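Ribonuclease VapC (Caulobacter crescentus, PDB 5L6L) is the toxin of the VapBC1 toxin-antitoxin pair, a PIN-domain protein that probably acts as a magnesium-dependent ribonuclease and is bound here by its antitoxin VapB. Local coordinates at the interface of chains A and B and the interface of chains C and A. Sequence-based numbering; all coordinates share one arbitrary frame. Chains: chain A, Ribonuclease VapC; chain B/C, VapB family protein.

Contact 1: the interface of chains A and B. Residues chain A 32, 67-69, 105; chain B 42, 45, 47.
A beta-hairpin of the antitoxin, built from strands 36-42 and 45-50 of chain B, lies on the PIN domain of the toxin, with B:Ser42, B:Val45 and B:Thr47 touching A:His105 and a small apolar patch around A:Leu69. A:His105 comes directly after helix 93-104, and its imidazole bridges side chains of the two strands through both ring nitrogens. ND1 is hydrogen-bonded to the hydroxyl OG1 of B:Thr47 at 2.9 Å, and that oxygen lies at the ring edge, in its plane, with a fairly straight bond (160° at H). On the other side of the ring NE2 is hydrogen-bonded to the hydroxyl OG of B:Ser42 at 2.7 Å. Which partner donates is not settled in either bond; since each hydroxyl can give or accept, the pair would suit a neutral ring in either tautomer, and could also accept two N-H groups. With both nitrogens engaged, the imidazole should have little freedom to swing or flip.

One face of the ring is covered by a methyl of the toxin itself: CD2 of A:Leu69 stands 3.6 Å above the plane, over its centre. The same methyl also meets the hairpin, packing 3.6 Å from CB of B:Val45, so A:Leu69 supports the histidine and the valine together. B:Val45 has CG1 anti to its own nitrogen (chi1 -178°), which turns the other methyl, CG2, toward the toxin's apolar patch. There CG2 meets CB of A:Pro67 at 3.7 Å and, more loosely, CD2 of A:Leu32 at 4.0 Å, giving a branched plug among three apolar side chains. B:Thr47 adds a weaker touch beyond its hydroxyl: its methyl CG2 approaches the carbonyl O of A:His105 at 3.4 Å.

Contact 2: the interface of chains C and A. Residues chain C 58, 61-62, 65; chain A 13-14, 58, 61-62.
With CG beside its own nitrogen (chi1 -66°), CD anti to CA and a bend at chi3 (64°), A:Arg58 brings its guanidinium against C:Leu62, whose CG stands beside the backbone N (chi1 -69°) and carries the CD2 methyl to one face of that group. The methyl sits 3.7 Å from the guanidinium plane, toward the rim. NH1 donates a hydrogen bond of 2.9 Å to the backbone O of C:Leu62, tilted out of the guanidinium plane and bent. The carbonyl of C:Met65, a selenomethionine here, is also close to NH1, but the N-H points away from it.

Within the toxin, NE and NH2 of A:Arg58 grip the backbone O of A:Arg14 side-on, at 2.7 Å from NE and 2.9 Å from NH2; the accepting O lies nearly in the guanidinium plane. That double hold at the end of helix 7-14 should limit the rotation of the group, with NH1 turned toward the antitoxin.

Further along helix 52-63, A:Val61 is the apolar centre: its CG2 packs 3.4 Å from CD2 of C:Leu62 and 3.7 Å from CD1 of C:Leu58, while C:Thr61 adds its methyl at the flank. CD1 of C:Leu58 also rests 3.7 Å from CA of A:Met62, another selenomethionine. CD1 of C:Leu62 reaches the backbone O of A:Leu13. Helix 55-63 of VapB thereby packs against helix 52-63 and the end of helix 7-14, helping to hold toxin and antitoxin together.

Contact 1: the interface of chains A and B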
# COMPACT_ATOMS: atom_id res chain seq x y z
N LEU A 32 21.50 5.66 -18.23
CA LEU A 32 20.82 4.48 -17.74
C LEU A 32 19.91 3.93 -18.83
O LEU A 32 19.21 4.69 -19.51
CB LEU A 32 19.96 4.82 -16.52
CG LEU A 32 20.56 5.56 -15.31
CD1 LEU A 32 19.52 5.69 -14.21
CD2 LEU A 32 21.78 4.86 -14.79
N PRO A 67 24.58 0.81 -17.38
CA PRO A 67 23.82 0.11 -16.35
C PRO A 67 22.35 -0.00 -16.75
O PRO A 67 21.80 0.88 -17.41
CB PRO A 67 24.01 0.99 -15.12
CG PRO A 67 24.19 2.29 -15.65
CD PRO A 67 25.04 2.11 -16.88
N VAL A 68 21.73 -1.11 -16.37
CA VAL A 68 20.37 -1.43 -16.78
C VAL A 68 19.46 -1.33 -15.58
O VAL A 68 19.70 -1.98 -14.56
CB VAL A 68 20.28 -2.82 -17.41
CG1 VAL A 68 18.82 -3.25 -17.50
CG2 VAL A 68 20.91 -2.82 -18.76
N LEU A 69 18.40 -0.53 -15.70
CA LEU A 69 17.32 -0.54 -14.72
C LEU A 69 16.43 -1.75 -14.93
O LEU A 69 15.84 -1.91 -16.00
CB LEU A 69 16.49 0.73 -14.86
CG LEU A 69 17.24 1.94 -14.39
CD1 LEU A 69 16.38 3.15 -14.66
CD2 LEU A 69 17.52 1.75 -12.91
N HIS A 105 13.52 6.32 -10.24
CA HIS A 105 14.91 6.67 -9.96
C HIS A 105 15.18 8.17 -10.12
O HIS A 105 16.36 8.58 -10.15
CB HIS A 105 15.84 5.83 -10.83
CG HIS A 105 15.89 4.39 -10.41
ND1 HIS A 105 16.88 3.88 -9.61
CD2 HIS A 105 15.02 3.37 -10.62
CE1 HIS A 105 16.65 2.60 -9.38
NE2 HIS A 105 15.52 2.27 -9.98
N SER B 42 17.45 -1.10 -8.50
CA SER B 42 16.83 -1.88 -9.57
C SER B 42 17.92 -2.40 -10.49
O SER B 42 18.52 -1.64 -11.24
CB SER B 42 15.81 -1.04 -10.34
OG SER B 42 14.98 -0.28 -9.45
N VAL B 45 21.52 -0.53 -10.69
CA VAL B 45 21.53 0.88 -10.32
C VAL B 45 20.98 1.04 -8.90
O VAL B 45 19.89 0.55 -8.60
CB VAL B 45 20.70 1.72 -11.32
CG1 VAL B 45 20.74 3.19 -10.96
CG2 VAL B 45 21.20 1.50 -12.74
N THR B 47 19.83 4.26 -6.65
CA THR B 47 19.54 5.68 -6.60
C THR B 47 19.21 6.10 -5.18
O THR B 47 18.42 5.44 -4.49
CB THR B 47 18.39 6.03 -7.54
OG1 THR B 47 18.82 5.86 -8.89
CG2 THR B 47 17.92 7.46 -7.32
O HOH W 1 19.34 7.45 -10.67

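Contact 2: the interface of chains C and A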
# COMPACT_ATOMS: atom_id res chain seq x y z
N LEU C 58 32.86 3.80 -25.13
CA LEU C 58 31.81 3.03 -25.78
C LEU C 58 31.64 3.47 -27.23
O LEU C 58 31.60 2.64 -28.14
CB LEU C 58 30.50 3.16 -25.01
CG LEU C 58 29.24 2.87 -25.86
CD1 LEU C 58 29.03 1.38 -26.15
CD2 LEU C 58 28.01 3.45 -25.21
N THR C 61 34.35 2.30 -29.45
CA THR C 61 34.27 0.91 -29.87
C THR C 61 33.21 0.73 -30.94
O THR C 61 33.47 0.09 -31.97
CB THR C 61 34.02 0.01 -28.66
OG1 THR C 61 35.16 0.06 -27.80
CG2 THR C 61 33.75 -1.43 -29.09
N LEU C 62 32.03 1.30 -30.73
CA LEU C 62 31.02 1.30 -31.78
C LEU C 62 31.56 1.88 -33.09
O LEU C 62 31.17 1.44 -34.18
CB LEU C 62 29.79 2.08 -31.31
CG LEU C 62 29.03 1.36 -30.19
CD1 LEU C 62 27.92 2.23 -29.57
CD2 LEU C 62 28.47 0.05 -30.70
N MSE C 65 33.29 -0.48 -35.72
CA MSE C 65 32.44 -1.43 -36.41
C MSE C 65 31.49 -0.72 -37.38
O MSE C 65 31.16 0.46 -37.19
CB MSE C 65 31.64 -2.24 -35.40
CG MSE C 65 32.44 -2.69 -34.17
SE MSE C 65 31.28 -3.54 -32.84
CE MSE C 65 31.05 -5.16 -33.85
N LEU A 13 21.86 5.16 -30.55
CA LEU A 13 23.18 5.02 -29.95
C LEU A 13 23.82 3.72 -30.41
O LEU A 13 24.96 3.72 -30.90
CB LEU A 13 23.09 5.12 -28.42
CG LEU A 13 24.39 5.19 -27.60
CD1 LEU A 13 25.32 6.27 -28.12
CD2 LEU A 13 24.11 5.47 -26.13
N ARG A 14 23.08 2.60 -30.32
CA ARG A 14 23.63 1.33 -30.77
C ARG A 14 24.13 1.44 -32.21
O ARG A 14 25.18 0.88 -32.56
CB ARG A 14 22.59 0.20 -30.68
CG ARG A 14 23.20 -1.11 -31.24
CD ARG A 14 22.20 -2.04 -31.88
NE ARG A 14 21.33 -1.42 -32.87
CZ ARG A 14 20.15 -1.94 -33.23
NH1 ARG A 14 19.74 -3.09 -32.67
NH2 ARG A 14 19.40 -1.33 -34.13
N ARG A 58 26.92 -5.02 -31.77
CA ARG A 58 26.91 -3.63 -31.32
C ARG A 58 26.09 -3.47 -30.05
O ARG A 58 26.49 -2.73 -29.14
CB ARG A 58 26.40 -2.71 -32.44
CG ARG A 58 27.35 -2.66 -33.66
CD ARG A 58 26.83 -1.75 -34.75
NE ARG A 58 26.76 -0.37 -34.29
CZ ARG A 58 27.69 0.54 -34.50
NH1 ARG A 58 28.78 0.24 -35.17
NH2 ARG A 58 27.53 1.76 -34.03
N VAL A 61 28.35 -4.52 -27.07
CA VAL A 61 29.27 -3.56 -26.48
C VAL A 61 28.51 -2.44 -25.76
O VAL A 61 29.05 -1.82 -24.85
CB VAL A 61 30.28 -3.01 -27.51
CG1 VAL A 61 30.52 -4.01 -28.59
CG2 VAL A 61 29.86 -1.70 -28.11
N MSE A 62 27.25 -2.20 -26.11
CA MSE A 62 26.48 -1.21 -25.39
C MSE A 62 26.11 -1.73 -24.00
O MSE A 62 26.33 -1.05 -23.00
CB MSE A 62 25.22 -0.83 -26.16
CG MSE A 62 24.51 0.40 -25.63
SE MSE A 62 23.19 1.01 -26.95
CE MSE A 62 22.40 2.51 -26.08

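About 19 Å separates the centres of contact 1 and contact 2. They share no residue, but both lie on the same toxin molecule, and they are made by two different VapB copies: chain B brings a hairpin, chain C its helix 55-63. Some of the toxin elements are neighbours in sequence: helix 52-63 of contact 2 runs soon afterwards into strand 68-69 of contact 1. One VapC thus touches two antitoxin chains, which probably ties the toxin to a VapB pair rather than to a lone chain, in keeping with the four-plus-four assembly deposited with operator DNA.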